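Local coordinates for N-terminal acetyltransferase B complex subunit MDM20 (PDB 5K04), which forms the non-catalytic subunit of the NatB N-terminal acetyltransferase complex, a mainly helical chain that probably acts as scaffold for the catalytic partner, at residues F153-L157 against Y168-G172; F229-H233 against E260-S264; W251-I255 against L268-L272; L576-V580 against K595-K599; K615-L620 against L636-L640. All blocks are in the same frame, centred on the assembly; numbering follows the deposited sequence.

Contact 1. Residues F153-L157 against Y168-G172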
# COMPACT_ATOMS: atom_id res chain seq x y z
N PHE A 153 23.23 9.44 8.77
CA PHE A 153 23.00 10.65 9.56
C PHE A 153 21.77 11.39 9.10
O PHE A 153 21.04 11.97 9.91
CB PHE A 153 24.21 11.56 9.51
CG PHE A 153 25.31 11.17 10.44
CD1 PHE A 153 25.15 11.31 11.80
CD2 PHE A 153 26.48 10.61 9.95
CE1 PHE A 153 26.16 10.92 12.69
CE2 PHE A 153 27.50 10.22 10.81
CZ PHE A 153 27.34 10.37 12.19
N HIS A 154 21.53 11.39 7.79
CA HIS A 154 20.27 11.88 7.25
C HIS A 154 19.08 11.07 7.77
O HIS A 154 18.05 11.64 8.15
CB HIS A 154 20.29 11.83 5.73
CG HIS A 154 18.93 11.94 5.13
ND1 HIS A 154 18.16 13.08 5.23
CD2 HIS A 154 18.18 11.04 4.44
CE1 HIS A 154 17.01 12.89 4.62
NE2 HIS A 154 17.00 11.66 4.13
N LEU A 155 19.20 9.73 7.76
CA LEU A 155 18.14 8.87 8.29
C LEU A 155 17.80 9.25 9.72
O LEU A 155 16.62 9.35 10.08
CB LEU A 155 18.57 7.42 8.22
CG LEU A 155 18.71 6.80 6.82
CD1 LEU A 155 18.99 5.31 6.97
CD2 LEU A 155 17.44 7.05 5.96
N LEU A 156 18.83 9.46 10.55
CA LEU A 156 18.63 9.85 11.94
C LEU A 156 17.94 11.20 12.04
O LEU A 156 17.02 11.38 12.84
CB LEU A 156 19.98 9.92 12.67
CG LEU A 156 20.62 8.67 13.21
CD1 LEU A 156 22.01 9.01 13.74
CD2 LEU A 156 19.73 8.07 14.30
N LEU A 157 18.40 12.16 11.23
CA LEU A 157 17.81 13.50 11.21
C LEU A 157 16.32 13.46 10.91
O LEU A 157 15.61 14.43 11.22
CB LEU A 157 18.51 14.36 10.16
CG LEU A 157 19.86 14.92 10.60
CD1 LEU A 157 20.60 15.52 9.42
CD2 LEU A 157 19.61 15.95 11.68
N TYR A 168 24.59 15.89 13.95
CA TYR A 168 24.36 14.89 12.91
C TYR A 168 24.57 15.49 11.53
O TYR A 168 25.13 14.85 10.63
CB TYR A 168 22.94 14.33 13.03
CG TYR A 168 22.66 13.45 14.24
CD1 TYR A 168 23.70 12.95 15.02
CD2 TYR A 168 21.36 13.09 14.58
CE1 TYR A 168 23.44 12.12 16.11
CE2 TYR A 168 21.10 12.27 15.66
CZ TYR A 168 22.14 11.79 16.42
OH TYR A 168 21.87 10.98 17.51
N ASN A 169 24.14 16.74 11.34
CA ASN A 169 24.28 17.39 10.05
C ASN A 169 25.73 17.73 9.75
O ASN A 169 26.17 17.64 8.60
CB ASN A 169 23.42 18.64 10.03
CG ASN A 169 23.13 19.08 8.66
OD1 ASN A 169 22.22 18.56 8.00
ND2 ASN A 169 23.95 20.01 8.16
N SER A 170 26.48 18.14 10.79
CA SER A 170 27.89 18.47 10.62
C SER A 170 28.72 17.23 10.33
O SER A 170 29.69 17.30 9.57
CB SER A 170 28.40 19.18 11.88
OG SER A 170 29.79 18.99 12.01
N LEU A 171 28.38 16.10 10.95
CA LEU A 171 29.16 14.88 10.72
C LEU A 171 28.90 14.32 9.33
O LEU A 171 29.81 13.81 8.68
CB LEU A 171 28.85 13.83 11.80
CG LEU A 171 29.32 14.12 13.24
CD1 LEU A 171 28.65 13.17 14.20
CD2 LEU A 171 30.84 14.04 13.41
N GLY A 172 27.65 14.40 8.85
CA GLY A 172 27.36 13.90 7.52
C GLY A 172 27.98 14.76 6.44
O GLY A 172 28.53 14.24 5.46
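Phe153 and Tyr168 meet where two helices come together, their CD1 atoms 3.9 Å apart. The ring planes stand at 47° and the centroids lie 5.9 Å from each other, so the pair is oblique, neither a stack nor an edge-to-face contact. Each ring also carries an aliphatic group over one face. On Phe153 it is Leu171, whose CB sits 4.0 Å from the ring centroid as a CH-pi contact displaced toward the rim, while CD1 of the same leucine reaches the CE1 and CZ side. On Tyr168 it is Leu156, whose CD1 lies 4.0 Å from the ring centroid, close to CZ and CE2. Leu157 runs past Tyr168 in the opposite sense and sets CD2 3.9 Å from Tyr168 CB, near the ring plane. Its other methyl, CD1, packs on Asn169 OD1; the amide nitrogen of that asparagine is hydrogen-bonded to Phe194 O. The backbone places Phe153 CB 3.6 Å from Tyr168 O, and chi1 of -81°, with CG opposite the carbonyl carbon, lays the ring along the facing helix with its CD2 side near Gly172.

Farther out, Asn130 and Phe126 of helix 126-138 back Phe153 and Leu156, and Phe194 packs on Phe153 and Leu157. The helix axes here are 9.3 Å apart and run at 163°, and no hydrogen bond joins the two segments. Helices 143-157 and 162-177 are consecutive in the chain, and this nearly antiparallel pairing through interleaved aromatic and leucine side chains is consistent with the alpha-alpha hairpins of TPR-like helical proteins.

Contact 2. Residues F229-H233 against E260-S264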
# COMPACT_ATOMS: atom_id res chain seq x y z
N PHE A 229 16.48 34.49 -9.14
CA PHE A 229 15.50 34.43 -10.22
C PHE A 229 16.14 34.64 -11.58
O PHE A 229 15.61 34.14 -12.58
CB PHE A 229 14.40 35.46 -9.97
CG PHE A 229 13.55 35.14 -8.77
CD1 PHE A 229 12.89 33.93 -8.68
CD2 PHE A 229 13.42 36.05 -7.73
CE1 PHE A 229 12.10 33.64 -7.57
CE2 PHE A 229 12.64 35.76 -6.63
CZ PHE A 229 11.99 34.55 -6.55
N GLU A 230 17.25 35.36 -11.65
CA GLU A 230 18.00 35.38 -12.89
C GLU A 230 18.50 33.98 -13.24
O GLU A 230 18.26 33.48 -14.34
CB GLU A 230 19.17 36.37 -12.80
CG GLU A 230 18.75 37.83 -12.78
CD GLU A 230 18.46 38.39 -14.17
OE1 GLU A 230 18.65 37.67 -15.17
OE2 GLU A 230 18.05 39.57 -14.27
N ALA A 231 19.15 33.31 -12.27
CA ALA A 231 19.74 32.01 -12.55
C ALA A 231 18.67 30.98 -12.89
O ALA A 231 18.93 30.05 -13.67
CB ALA A 231 20.57 31.54 -11.35
N LEU A 232 17.49 31.11 -12.31
CA LEU A 232 16.45 30.11 -12.52
C LEU A 232 15.72 30.32 -13.83
O LEU A 232 15.33 29.35 -14.48
CB LEU A 232 15.47 30.16 -11.36
CG LEU A 232 14.20 29.34 -11.45
CD1 LEU A 232 14.51 27.85 -11.42
CD2 LEU A 232 13.29 29.75 -10.31
N HIS A 233 15.52 31.58 -14.21
CA HIS A 233 14.87 31.90 -15.47
C HIS A 233 15.73 31.43 -16.63
O HIS A 233 15.24 30.79 -17.57
CB HIS A 233 14.62 33.41 -15.57
CG HIS A 233 13.76 33.79 -16.74
ND1 HIS A 233 12.44 33.38 -16.86
CD2 HIS A 233 14.03 34.52 -17.84
CE1 HIS A 233 11.94 33.86 -17.98
NE2 HIS A 233 12.88 34.55 -18.60
N GLU A 260 9.96 38.18 -11.89
CA GLU A 260 10.80 38.66 -10.80
C GLU A 260 11.97 39.50 -11.32
O GLU A 260 12.37 40.47 -10.68
CB GLU A 260 11.29 37.47 -9.98
CG GLU A 260 10.26 36.90 -9.02
CD GLU A 260 9.93 37.85 -7.88
OE1 GLU A 260 10.66 38.85 -7.71
OE2 GLU A 260 8.95 37.59 -7.16
N ILE A 261 12.50 39.15 -12.50
CA ILE A 261 13.65 39.85 -13.06
C ILE A 261 13.20 40.97 -14.00
O ILE A 261 14.02 41.56 -14.71
CB ILE A 261 14.61 38.88 -13.78
CG1 ILE A 261 13.99 38.32 -15.06
CG2 ILE A 261 15.05 37.74 -12.86
CD1 ILE A 261 14.95 37.42 -15.81
N GLY A 262 11.90 41.27 -14.02
CA GLY A 262 11.38 42.45 -14.70
C GLY A 262 10.84 42.24 -16.10
O GLY A 262 10.57 43.23 -16.79
N LYS A 263 10.66 41.00 -16.54
CA LYS A 263 10.15 40.76 -17.88
C LYS A 263 8.69 41.18 -17.98
O LYS A 263 7.92 41.02 -17.03
CB LYS A 263 10.30 39.28 -18.26
CG LYS A 263 11.72 38.78 -18.23
CD LYS A 263 12.50 39.19 -19.47
CE LYS A 263 13.87 38.54 -19.49
NZ LYS A 263 14.52 38.64 -20.82
N SER A 264 8.32 41.73 -19.13
CA SER A 264 6.93 42.10 -19.35
C SER A 264 6.07 40.87 -19.63
O SER A 264 6.57 39.80 -19.99
CB SER A 264 6.80 43.09 -20.51
OG SER A 264 7.23 42.49 -21.72
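A Schellman motif ends helix 248-260, and the residues at this helix end, Glu260 and Ile261, press on Phe229, Glu230 and His233 in the first turns of helix 229-242. Gly262 is the C-prime residue, with phi at 97°, and Ser264 then opens the next helix as its N-cap, binding Glu267 N through OG. Helices 229-242 and 248-260 are consecutive, so the contact joins the start of one to the end of the next, at the open end of their hairpin and at the surface.

Glu260 lies flat over Phe229. Its CG is 3.5 Å from the ring centroid, almost above the centre of the face, and CB is 3.4 Å from Phe229 CD2. Because the chain bends at chi2 (-68°), the carboxylate carries on across the ring near CE2, its plane only 17° from that of the ring. This is a CH-pi contact continued by a stacked carboxylate.

Ile261 wedges between the other two partners. Its CG2 touches backbone atoms, 3.5 Å from Glu230 N and equally close to Phe229 C. The bent side chain of Glu230 folds back over the isoleucine, placing OE2 3.5 Å from Ile261 CB; no hydrogen bond crosses the contact. Behind, the His233 ring is stacked on Trp254, and its ND1 makes a weak hydrogen bond to Ser257 OG. Lys263 brings its aliphatic part toward the same imidazole, CE standing 4.2 Å from His233 NE2, while its NZ has a long, weak ion pair with Glu267. At the tip of the isoleucine, CD1 rests obliquely on the imidazole, 3.7 Å from His233 CD2.

Contact 3. Residues W251-I255 against L268-L272; sequences WKLWI and LDQKL
Trp251 reaches Leu272 with the far corner of its indole: CZ3 is 3.7 Å from Leu272 CD2, the two side chains sliding past each other in opposite directions. The ring is turned so that its edge faces Trp254 CE3, and its NE1 has a weak hydrogen bond to Asp246. One turn on, Trp254 carries the largest share of the contact. With CG opposite its backbone N (chi1 179°), the indole projects toward the short helix 265-269. Leu268 CD2 lies over one face, 4.0 Å from the centroid of the six-membered ring and 3.6 Å from Trp254 CH2, a CH-pi contact; the opposite face receives Trp251 CZ3. The indole is thus clamped in the core that helix 248-260 shares with helices 229-242 and 277-289, in a region whose family belongs to the TPR clan. Its NE1 is hydrogen-bonded to Glu237, which helps hold the ring's rotation. Lys271 CD packs 3.9 Å from Trp254 CZ2, crossing the indole at about a right angle. A type I turn from Asp269 to Leu272 delivers Lys271 and Leu272 together to this side. Ile255 comes last, offering its CB at 4.1 Å and its carbonyl O at 3.8 Å to Leu268 CD1, while Leu282 and Leu289 touch its side chain.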
# COMPACT_ATOMS: atom_id res chain seq x y z
N TRP A 251 7.65 25.23 -16.24
CA TRP A 251 7.07 26.39 -16.91
C TRP A 251 6.67 27.45 -15.90
O TRP A 251 6.89 28.65 -16.12
CB TRP A 251 5.86 25.99 -17.75
CG TRP A 251 6.14 25.41 -19.14
CD1 TRP A 251 5.91 24.12 -19.55
CD2 TRP A 251 6.65 26.10 -20.29
NE1 TRP A 251 6.26 23.97 -20.87
CE2 TRP A 251 6.71 25.17 -21.34
CE3 TRP A 251 7.07 27.41 -20.52
CZ2 TRP A 251 7.18 25.52 -22.61
CZ3 TRP A 251 7.52 27.75 -21.77
CH2 TRP A 251 7.57 26.81 -22.81
N LYS A 252 6.06 27.02 -14.79
CA LYS A 252 5.60 27.97 -13.79
C LYS A 252 6.78 28.72 -13.17
O LYS A 252 6.71 29.94 -12.99
CB LYS A 252 4.79 27.25 -12.72
CG LYS A 252 3.46 26.70 -13.23
CD LYS A 252 2.89 25.60 -12.31
CE LYS A 252 2.41 26.15 -10.98
NZ LYS A 252 1.91 25.07 -10.11
N LEU A 253 7.86 28.00 -12.85
CA LEU A 253 9.06 28.66 -12.36
C LEU A 253 9.61 29.64 -13.39
O LEU A 253 10.11 30.71 -13.03
CB LEU A 253 10.11 27.61 -11.99
CG LEU A 253 9.81 26.69 -10.80
CD1 LEU A 253 11.01 25.80 -10.49
CD2 LEU A 253 9.43 27.45 -9.54
N TRP A 254 9.47 29.32 -14.68
CA TRP A 254 10.00 30.18 -15.74
C TRP A 254 9.25 31.51 -15.82
O TRP A 254 9.87 32.56 -16.03
CB TRP A 254 9.94 29.46 -17.08
CG TRP A 254 10.44 30.28 -18.24
CD1 TRP A 254 11.75 30.52 -18.58
CD2 TRP A 254 9.64 30.94 -19.22
NE1 TRP A 254 11.80 31.31 -19.71
CE2 TRP A 254 10.52 31.58 -20.12
CE3 TRP A 254 8.26 31.06 -19.43
CZ2 TRP A 254 10.07 32.31 -21.20
CZ3 TRP A 254 7.81 31.81 -20.49
CH2 TRP A 254 8.71 32.42 -21.37
N ILE A 255 7.92 31.49 -15.67
CA ILE A 255 7.17 32.76 -15.70
C ILE A 255 7.31 33.50 -14.38
O ILE A 255 7.35 34.73 -14.35
CB ILE A 255 5.68 32.54 -16.05
CG1 ILE A 255 4.97 31.72 -14.98
CG2 ILE A 255 5.53 31.94 -17.45
CD1 ILE A 255 3.46 31.71 -15.10
N LEU A 268 7.00 37.41 -22.15
CA LEU A 268 6.81 36.00 -21.85
C LEU A 268 5.85 35.35 -22.85
O LEU A 268 6.17 34.32 -23.45
CB LEU A 268 6.31 35.84 -20.41
CG LEU A 268 7.33 36.25 -19.33
CD1 LEU A 268 6.82 35.97 -17.93
CD2 LEU A 268 8.66 35.54 -19.56
N ASP A 269 4.69 35.98 -23.06
CA ASP A 269 3.64 35.40 -23.90
C ASP A 269 4.09 35.21 -25.34
O ASP A 269 3.64 34.27 -26.00
CB ASP A 269 2.40 36.31 -23.82
CG ASP A 269 1.20 35.75 -24.60
OD1 ASP A 269 0.70 34.67 -24.25
OD2 ASP A 269 0.74 36.44 -25.54
N GLN A 270 4.97 36.07 -25.85
CA GLN A 270 5.43 35.93 -27.23
C GLN A 270 6.24 34.65 -27.44
O GLN A 270 6.32 34.14 -28.56
CB GLN A 270 6.27 37.15 -27.64
CG GLN A 270 5.44 38.42 -27.89
CD GLN A 270 6.29 39.69 -27.99
OE1 GLN A 270 7.47 39.70 -27.62
NE2 GLN A 270 5.68 40.76 -28.49
N LYS A 271 6.84 34.11 -26.37
CA LYS A 271 7.51 32.81 -26.45
C LYS A 271 6.56 31.63 -26.29
O LYS A 271 7.00 30.48 -26.38
CB LYS A 271 8.63 32.73 -25.40
CG LYS A 271 9.89 33.51 -25.75
CD LYS A 271 11.08 33.06 -24.92
CE LYS A 271 12.41 33.49 -25.54
NZ LYS A 271 12.53 34.97 -25.68
N LEU A 272 5.27 31.89 -26.09
CA LEU A 272 4.28 30.83 -25.87
C LEU A 272 3.46 30.62 -27.14
O LEU A 272 2.28 30.96 -27.22
CB LEU A 272 3.40 31.17 -24.67
CG LEU A 272 4.16 31.36 -23.35
CD1 LEU A 272 3.23 31.74 -22.22
CD2 LEU A 272 4.94 30.11 -22.98

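Contact 4. Residues L576-V580 against K595-K599; sequences LKLLV and KVFNK
Phe597 is the knob of this contact, and Leu576, Leu579 and Val580 form the hollow that receives it. The hollow is one turn of helix 571-584, with residues spaced three and four apart along one side. Leu576 closes one face of the ring: its CD2 lies 3.9 Å from the Phe597 centroid, offset toward the rim and only 14° off the normal, a CH-pi contact. The other two residues line the ring's edge, near its plane. Val580 CG2 is 3.6 Å from Phe597 CE2, and Leu579 CB is 3.9 Å from Phe597 CD2. The phenyl group therefore enters rim first, with CD2 and CE2 leading, and does not lie flat on the facing helix. Its chi1 of -169° sets CG opposite the backbone N and swings the ring out from helix 591-601 into the groove.

A smaller bump fits beside it. Leu579 pushes CD1 toward helix 591-601, where it meets Val596 CG1 at 3.9 Å and sits equally close to Phe597 CA, filling the step between the two residues. Val543 touches both Leu579 and Val596, Ile600 packs on Leu576 and Leu579, and Phe618 of helix 608-625 lies against Phe597.

The axes pass 10.2 Å apart at 155°, a spacing bridged largely by the Phe597 ring, with Leu579 and Val596 beside it. Every side-chain group meeting across the interface is hydrocarbon, and no hydrogen bond joins the two segments. Cohesion therefore probably comes from close packing and the exclusion of water.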
# COMPACT_ATOMS: atom_id res chain seq x y z
N LEU A 576 -8.15 -6.78 18.72
CA LEU A 576 -8.66 -7.56 19.84
C LEU A 576 -8.77 -9.03 19.48
O LEU A 576 -8.52 -9.91 20.33
CB LEU A 576 -10.02 -7.01 20.28
CG LEU A 576 -9.97 -5.65 20.98
CD1 LEU A 576 -11.38 -5.07 21.15
CD2 LEU A 576 -9.27 -5.81 22.32
N LYS A 577 -9.17 -9.33 18.24
CA LYS A 577 -9.20 -10.71 17.77
C LYS A 577 -7.83 -11.35 17.93
O LYS A 577 -7.71 -12.48 18.41
CB LYS A 577 -9.66 -10.77 16.31
CG LYS A 577 -11.12 -10.38 16.09
CD LYS A 577 -12.08 -11.22 16.93
CE LYS A 577 -13.53 -10.98 16.52
NZ LYS A 577 -13.87 -11.47 15.12
N LEU A 578 -6.78 -10.62 17.53
CA LEU A 578 -5.43 -11.17 17.61
C LEU A 578 -4.99 -11.34 19.06
O LEU A 578 -4.32 -12.32 19.40
CB LEU A 578 -4.46 -10.27 16.84
CG LEU A 578 -4.83 -10.13 15.36
CD1 LEU A 578 -3.78 -9.32 14.63
CD2 LEU A 578 -5.00 -11.49 14.71
N LEU A 579 -5.38 -10.41 19.93
CA LEU A 579 -5.16 -10.60 21.36
C LEU A 579 -5.88 -11.85 21.85
O LEU A 579 -5.29 -12.69 22.54
CB LEU A 579 -5.62 -9.38 22.14
CG LEU A 579 -4.82 -8.12 21.78
CD1 LEU A 579 -5.32 -6.91 22.56
CD2 LEU A 579 -3.36 -8.35 22.06
N VAL A 580 -7.16 -11.99 21.49
CA VAL A 580 -7.94 -13.17 21.90
C VAL A 580 -7.15 -14.44 21.60
O VAL A 580 -6.90 -15.27 22.48
CB VAL A 580 -9.32 -13.19 21.21
CG1 VAL A 580 -9.99 -14.57 21.38
CG2 VAL A 580 -10.23 -12.11 21.76
N LYS A 595 -4.30 -7.15 30.21
CA LYS A 595 -4.24 -5.73 30.52
C LYS A 595 -4.29 -4.89 29.25
O LYS A 595 -5.01 -3.88 29.19
CB LYS A 595 -2.98 -5.43 31.33
CG LYS A 595 -3.04 -5.94 32.77
CD LYS A 595 -1.70 -5.80 33.46
CE LYS A 595 -1.67 -6.53 34.79
NZ LYS A 595 -0.33 -6.41 35.44
N VAL A 596 -3.55 -5.29 28.22
CA VAL A 596 -3.67 -4.61 26.93
C VAL A 596 -5.10 -4.72 26.41
O VAL A 596 -5.69 -3.73 25.98
CB VAL A 596 -2.64 -5.19 25.94
CG1 VAL A 596 -2.84 -4.60 24.57
CG2 VAL A 596 -1.23 -4.92 26.43
N PHE A 597 -5.67 -5.92 26.48
CA PHE A 597 -7.04 -6.16 26.03
C PHE A 597 -8.00 -5.19 26.71
O PHE A 597 -8.85 -4.57 26.06
CB PHE A 597 -7.43 -7.61 26.33
CG PHE A 597 -8.72 -8.06 25.67
CD1 PHE A 597 -9.95 -7.69 26.19
CD2 PHE A 597 -8.68 -8.86 24.56
CE1 PHE A 597 -11.13 -8.12 25.58
CE2 PHE A 597 -9.85 -9.28 23.94
CZ PHE A 597 -11.08 -8.91 24.46
N ASN A 598 -7.88 -5.05 28.02
CA ASN A 598 -8.84 -4.27 28.79
C ASN A 598 -8.66 -2.77 28.59
O ASN A 598 -9.64 -2.02 28.62
CB ASN A 598 -8.73 -4.67 30.26
CG ASN A 598 -9.73 -3.96 31.12
OD1 ASN A 598 -10.94 -4.06 30.92
ND2 ASN A 598 -9.22 -3.23 32.10
N LYS A 599 -7.42 -2.31 28.37
CA LYS A 599 -7.18 -0.91 28.03
C LYS A 599 -7.81 -0.56 26.68
O LYS A 599 -8.37 0.53 26.51
CB LYS A 599 -5.68 -0.63 28.01
CG LYS A 599 -5.32 0.86 28.09
CD LYS A 599 -3.81 1.07 28.11
CE LYS A 599 -3.44 2.35 28.86
NZ LYS A 599 -4.14 3.56 28.34

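Contact 5. Residues K615-L620 against L636-L640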
# COMPACT_ATOMS: atom_id res chain seq x y z
N LYS A 615 -16.46 -7.84 26.16
CA LYS A 615 -16.59 -8.11 27.58
C LYS A 615 -16.77 -9.61 27.84
O LYS A 615 -16.11 -10.18 28.71
CB LYS A 615 -17.76 -7.30 28.15
CG LYS A 615 -17.94 -7.45 29.66
CD LYS A 615 -18.96 -6.43 30.19
CE LYS A 615 -19.29 -6.67 31.66
NZ LYS A 615 -18.16 -6.42 32.59
N LEU A 616 -17.65 -10.27 27.07
CA LEU A 616 -17.77 -11.72 27.15
C LEU A 616 -16.41 -12.38 26.94
O LEU A 616 -16.00 -13.22 27.75
CB LEU A 616 -18.79 -12.23 26.12
CG LEU A 616 -20.27 -11.85 26.33
CD1 LEU A 616 -21.18 -12.50 25.29
CD2 LEU A 616 -20.75 -12.18 27.74
N TYR A 617 -15.69 -11.98 25.88
CA TYR A 617 -14.36 -12.54 25.64
C TYR A 617 -13.46 -12.33 26.85
O TYR A 617 -12.84 -13.27 27.35
CB TYR A 617 -13.74 -11.92 24.40
CG TYR A 617 -13.94 -12.69 23.10
CD1 TYR A 617 -13.48 -14.00 22.95
CD2 TYR A 617 -14.56 -12.09 22.01
CE1 TYR A 617 -13.64 -14.69 21.74
CE2 TYR A 617 -14.72 -12.77 20.80
CZ TYR A 617 -14.27 -14.07 20.67
OH TYR A 617 -14.47 -14.73 19.48
N PHE A 618 -13.41 -11.10 27.36
CA PHE A 618 -12.50 -10.79 28.47
C PHE A 618 -12.79 -11.68 29.67
O PHE A 618 -11.87 -12.26 30.27
CB PHE A 618 -12.61 -9.31 28.84
CG PHE A 618 -11.78 -8.92 30.03
CD1 PHE A 618 -10.42 -8.64 29.90
CD2 PHE A 618 -12.34 -8.85 31.30
CE1 PHE A 618 -9.64 -8.29 30.99
CE2 PHE A 618 -11.57 -8.50 32.41
CZ PHE A 618 -10.21 -8.21 32.25
N ASN A 619 -14.07 -11.81 30.05
CA ASN A 619 -14.43 -12.66 31.17
C ASN A 619 -14.07 -14.11 30.91
O ASN A 619 -13.66 -14.84 31.82
CB ASN A 619 -15.93 -12.52 31.47
CG ASN A 619 -16.28 -11.17 32.06
OD1 ASN A 619 -15.60 -10.17 31.80
ND2 ASN A 619 -17.31 -11.14 32.89
N LEU A 620 -14.22 -14.54 29.65
CA LEU A 620 -13.95 -15.93 29.29
C LEU A 620 -12.47 -16.25 29.43
O LEU A 620 -12.10 -17.31 29.95
CB LEU A 620 -14.43 -16.20 27.86
CG LEU A 620 -14.11 -17.58 27.28
CD1 LEU A 620 -14.77 -18.68 28.11
CD2 LEU A 620 -14.53 -17.67 25.81
N LEU A 636 -16.99 -12.87 37.23
CA LEU A 636 -16.81 -12.89 35.78
C LEU A 636 -17.68 -13.97 35.13
O LEU A 636 -18.23 -13.77 34.04
CB LEU A 636 -15.34 -13.10 35.46
CG LEU A 636 -14.47 -11.95 35.97
CD1 LEU A 636 -12.99 -12.25 35.84
CD2 LEU A 636 -14.85 -10.67 35.24
N TYR A 637 -17.82 -15.12 35.79
CA TYR A 637 -18.58 -16.21 35.17
C TYR A 637 -20.08 -15.95 35.21
O TYR A 637 -20.79 -16.35 34.28
CB TYR A 637 -18.23 -17.54 35.84
CG TYR A 637 -19.29 -18.59 35.65
CD1 TYR A 637 -19.49 -19.18 34.41
CD2 TYR A 637 -20.10 -18.98 36.71
CE1 TYR A 637 -20.46 -20.13 34.23
CE2 TYR A 637 -21.09 -19.95 36.53
CZ TYR A 637 -21.25 -20.52 35.28
OH TYR A 637 -22.20 -21.48 35.05
N ASN A 638 -20.57 -15.30 36.28
CA ASN A 638 -21.99 -14.97 36.37
C ASN A 638 -22.42 -14.07 35.21
O ASN A 638 -23.52 -14.23 34.67
CB ASN A 638 -22.30 -14.29 37.71
CG ASN A 638 -22.54 -15.28 38.86
OD1 ASN A 638 -22.72 -16.48 38.66
ND2 ASN A 638 -22.54 -14.75 40.08
N TYR A 639 -21.57 -13.12 34.82
CA TYR A 639 -21.92 -12.25 33.71
C TYR A 639 -22.05 -13.03 32.40
O TYR A 639 -22.95 -12.77 31.60
CB TYR A 639 -20.90 -11.12 33.57
CG TYR A 639 -21.36 -10.03 32.61
CD1 TYR A 639 -21.07 -10.11 31.25
CD2 TYR A 639 -22.07 -8.93 33.07
CE1 TYR A 639 -21.49 -9.11 30.37
CE2 TYR A 639 -22.50 -7.93 32.21
CZ TYR A 639 -22.21 -8.03 30.86
OH TYR A 639 -22.63 -7.03 30.00
N LEU A 640 -21.16 -14.01 32.18
CA LEU A 640 -21.30 -14.89 31.02
C LEU A 640 -22.59 -15.70 31.10
O LEU A 640 -23.30 -15.86 30.10
CB LEU A 640 -20.09 -15.84 30.93
CG LEU A 640 -18.73 -15.23 30.54
CD1 LEU A 640 -17.58 -16.04 31.13
CD2 LEU A 640 -18.57 -15.17 29.03
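Leu616 and Leu640 make the apolar centre, running past each other in opposite directions with their CD2 atoms 3.9 Å apart. Leu640 CD2 also approaches Leu616 O at 3.5 Å, and its CD1 packs 3.9 Å from Asn619 CB. Leu620 flanks this group more loosely. Beyond this group, Leu616 meets Phe672, Leu620 meets Met688 and Leu640 meets Leu691, so helices 661-682 and 686-695 continue the core.

Outward, Asn619 supplies the single hydrogen bond between the segments. Its ND2 donates to Leu636 O over 3.0 Å with an N-H...O angle of 155°, arriving in the carbonyl plane on a lone pair, although the oxygen lies somewhat out of the Asn619 amide plane. That oxygen also takes a weak backbone bond from Leu640 N. Leu636 CD2 lies 3.4 Å from Asn619 ND2, so the leucine packs against the amide as well.

At the rim, Lys615 crosses the Tyr639 ring at about a right angle. CE lies over one face, 3.4 Å from the ring centroid, and the bend at chi4 (67°) lifts NZ farther above it, to 4.5 Å from the centroid in a cation-pi contact. Leu616 CD2 stands at the edge of the same ring, 4.1 Å from Tyr639 CD1. Consecutive helices 608-625 and 630-643, splayed here at 138° between their directions, form a roughly antiparallel, open alpha-alpha hairpin of a helical fold.

The contacts fall into three separate regions of the chain. Contacts 2 and 3 adjoin, their centres 11 Å apart and their segments alternating in sequence; His233 and Trp254 join them, with His233 ND1 2.8 Å from Trp254 O. Contacts 4 and 5 follow in series, centres 14 Å apart, and share a core in which Val580 CG1 lies 3.7 Å from Tyr617 CE1. These two pairs lie on opposite sides of the chain's centre, contacts 2 and 5 being 74 Å apart between centres. Contact 1 stands alone, its centre 35 Å from that of contact 2 and 39 Å from that of contact 4. No other protein chain of the assembly touches any of the ten segments, so all five are packing within the chain itself.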